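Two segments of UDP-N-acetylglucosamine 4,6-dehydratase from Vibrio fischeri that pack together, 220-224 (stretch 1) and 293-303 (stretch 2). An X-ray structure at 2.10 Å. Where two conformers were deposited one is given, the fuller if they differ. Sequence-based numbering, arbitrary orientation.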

# COMPACT_ATOMS: atom_id res chain seq x y z
N LYS A 220 -5.49 2.14 19.39
CA LYS A 220 -4.21 2.56 19.95
C LYS A 220 -4.38 3.49 21.15
O LYS A 220 -3.46 4.19 21.53
CB LYS A 220 -3.35 3.23 18.87
CG LYS A 220 -3.04 2.31 17.69
CD LYS A 220 -2.22 2.98 16.62
CE LYS A 220 -1.90 1.96 15.47
NZ LYS A 220 -1.02 2.52 14.36
N ASN A 221 -5.57 3.48 21.75
CA ASN A 221 -5.89 4.34 22.88
C ASN A 221 -5.48 5.81 22.69
O ASN A 221 -4.98 6.46 23.63
CB ASN A 221 -5.31 3.72 24.16
CG ASN A 221 -6.23 2.63 24.73
OD1 ASN A 221 -5.97 1.43 24.57
ND2 ASN A 221 -7.32 3.05 25.39
N GLN A 222 -5.76 6.34 21.50
CA GLN A 222 -5.43 7.72 21.14
C GLN A 222 -6.67 8.59 20.88
O GLN A 222 -7.75 8.09 20.54
CB GLN A 222 -4.52 7.75 19.91
CG GLN A 222 -3.06 7.36 20.16
CD GLN A 222 -2.32 6.99 18.87
OE1 GLN A 222 -2.95 6.74 17.85
NE2 GLN A 222 -1.00 6.99 18.92
N PRO A 223 -6.53 9.91 21.03
CA PRO A 223 -7.65 10.80 20.78
C PRO A 223 -8.22 10.72 19.35
O PRO A 223 -7.46 10.52 18.39
CB PRO A 223 -7.06 12.19 21.01
CG PRO A 223 -5.80 12.01 21.73
CD PRO A 223 -5.33 10.62 21.51
N ILE A 224 -9.54 10.88 19.22
CA ILE A 224 -10.16 11.05 17.93
C ILE A 224 -10.13 12.52 17.55
O ILE A 224 -10.45 13.40 18.39
CB ILE A 224 -11.63 10.59 17.94
CG1 ILE A 224 -11.74 9.11 18.37
CG2 ILE A 224 -12.30 10.87 16.58
CD1 ILE A 224 -12.03 8.19 17.31
N GLU A 293 -3.71 18.51 25.92
CA GLU A 293 -4.74 18.08 26.85
C GLU A 293 -5.21 16.67 26.49
O GLU A 293 -5.06 15.73 27.29
CB GLU A 293 -5.90 19.08 26.81
CG GLU A 293 -7.04 18.80 27.76
CD GLU A 293 -8.24 19.70 27.51
OE1 GLU A 293 -8.48 20.10 26.34
OE2 GLU A 293 -8.97 19.99 28.48
N ALA A 294 -5.73 16.54 25.27
CA ALA A 294 -6.20 15.26 24.70
C ALA A 294 -5.28 14.08 24.95
O ALA A 294 -5.74 13.02 25.37
CB ALA A 294 -6.43 15.41 23.19
N ARG A 295 -3.99 14.26 24.68
CA ARG A 295 -3.01 13.19 24.81
C ARG A 295 -3.00 12.66 26.25
O ARG A 295 -3.02 11.45 26.46
CB ARG A 295 -1.61 13.66 24.39
CG ARG A 295 -0.61 12.52 24.17
CD ARG A 295 0.75 13.03 23.64
NE ARG A 295 0.66 13.53 22.26
CZ ARG A 295 0.65 14.82 21.88
NH1 ARG A 295 0.73 15.81 22.77
NH2 ARG A 295 0.56 15.12 20.59
N GLU A 296 -2.99 13.57 27.21
CA GLU A 296 -3.02 13.18 28.62
C GLU A 296 -4.35 12.54 29.01
O GLU A 296 -4.38 11.56 29.75
CB GLU A 296 -2.74 14.39 29.52
CG GLU A 296 -1.28 14.86 29.49
CD GLU A 296 -0.37 14.08 30.45
OE1 GLU A 296 0.31 13.12 29.99
OE2 GLU A 296 -0.35 14.41 31.66
N LEU A 297 -5.46 13.09 28.53
CA LEU A 297 -6.76 12.55 28.89
C LEU A 297 -7.01 11.15 28.31
O LEU A 297 -7.75 10.36 28.90
CB LEU A 297 -7.87 13.52 28.50
CG LEU A 297 -7.84 14.88 29.22
CD1 LEU A 297 -8.97 15.76 28.72
CD2 LEU A 297 -7.92 14.72 30.73
N ALA A 298 -6.37 10.84 27.19
CA ALA A 298 -6.50 9.53 26.54
C ALA A 298 -6.00 8.34 27.38
O ALA A 298 -6.43 7.20 27.18
CB ALA A 298 -5.79 9.55 25.20
N LYS A 299 -5.09 8.60 28.32
CA LYS A 299 -4.52 7.53 29.17
C LYS A 299 -5.54 6.97 30.16
O LYS A 299 -5.57 5.75 30.38
CB LYS A 299 -3.30 8.03 29.97
CG LYS A 299 -2.35 8.97 29.23
CD LYS A 299 -0.98 9.03 29.91
CE LYS A 299 -0.09 10.08 29.24
NZ LYS A 299 1.06 10.47 30.10
N THR A 300 -6.37 7.86 30.71
CA THR A 300 -7.26 7.49 31.81
C THR A 300 -8.76 7.48 31.48
O THR A 300 -9.52 6.75 32.14
CB THR A 300 -7.04 8.40 33.03
OG1 THR A 300 -7.73 7.87 34.17
CG2 THR A 300 -7.51 9.82 32.75
N LEU A 301 -9.19 8.25 30.47
CA LEU A 301 -10.63 8.43 30.19
C LEU A 301 -11.38 7.21 29.64
O LEU A 301 -12.52 6.97 30.03
CB LEU A 301 -10.89 9.67 29.31
CG LEU A 301 -11.05 11.04 29.98
CD1 LEU A 301 -11.28 12.16 28.97
CD2 LEU A 301 -12.19 11.06 31.00
N PRO A 302 -10.76 6.46 28.70
CA PRO A 302 -11.35 5.24 28.16
C PRO A 302 -11.72 4.16 29.18
O PRO A 302 -12.65 3.38 28.93
CB PRO A 302 -10.26 4.71 27.24
CG PRO A 302 -9.58 5.93 26.78
CD PRO A 302 -9.55 6.84 27.96
N ALA A 303 -10.98 4.09 30.28
CA ALA A 303 -11.35 3.26 31.44
C ALA A 303 -12.75 3.61 31.96
O ALA A 303 -13.61 2.74 32.09
CB ALA A 303 -10.32 3.43 32.57

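The contact between residues 220-224 and 293-303 is a small, mostly apolar packing of an irregular segment against a helix and the residues just after it, held by shape and van der Waals contact, with no hydrogen bond or salt bridge crossing it. It illustrates a general principle: where a loop lies against a helix, small residues spaced about one turn apart let the backbone approach closely, and a proline can supply the apolar surface that fills the space.

Here the small residues are Ala294 and Ala298, four positions apart, with both CA-to-CB bonds directed toward the loop. The amide N of Ala298 donates to the O of Ala294 at 2.9 Å. Pro223 rests against both methyl groups. Its CG lies 3.8 Å from CB of Ala294, and its CD lies 3.9 Å from CB of Ala298, so bonded atoms of one ring meet two methyl groups four residues apart. The ring also reaches the helix backbone, CG of Pro223 being 4.1 Å from N of Arg295. Pro223 and Ala298 are both buried, and Pro223 has the largest area covered across the contact, 59 Å² of its surface.

Ala298 is where the two backbones come nearest, its CA 5.8 Å from CA of Gln222. A methyl side chain fits this spacing: CB of Ala298 sits 3.6 Å from the carbonyl O of Asn221 and 4.5 Å from CA of Gln222. The approach to the carbonyl is a packing contact, since a methyl carbon offers no conventional donor. Gln222 itself turns its CA-to-CB bond away from the helix, and its side-chain amide finds hydrogen-bonding partners elsewhere in the structure; it adds little to the contact here.

Asn221, exposed to solvent, adds a second substantial share of the contact, 52 Å². Its phi/psi of 47/44 is left-handed, a conformation asparagine tolerates comparatively well. Although its CA-to-CB bond points sideways, the end of the side chain comes nearer the second stretch, bringing ND2 to 3.8 Å from CB of Pro302. This is a polar group packed against an apolar carbon, without a hydrogen bond between them.

Two charged residues, Lys299 and Glu296, take no part in the contact and pair with each other. Lys299 directs its CA-to-CB bond away from the loop, and its NZ forms a salt bridge with OE1 of Glu296 at 2.8 Å, wholly within the second stretch. Of the 219 Å² buried in total, most belongs to Pro223, Asn221 and Ala298, with smaller shares from Ala294 and Pro302.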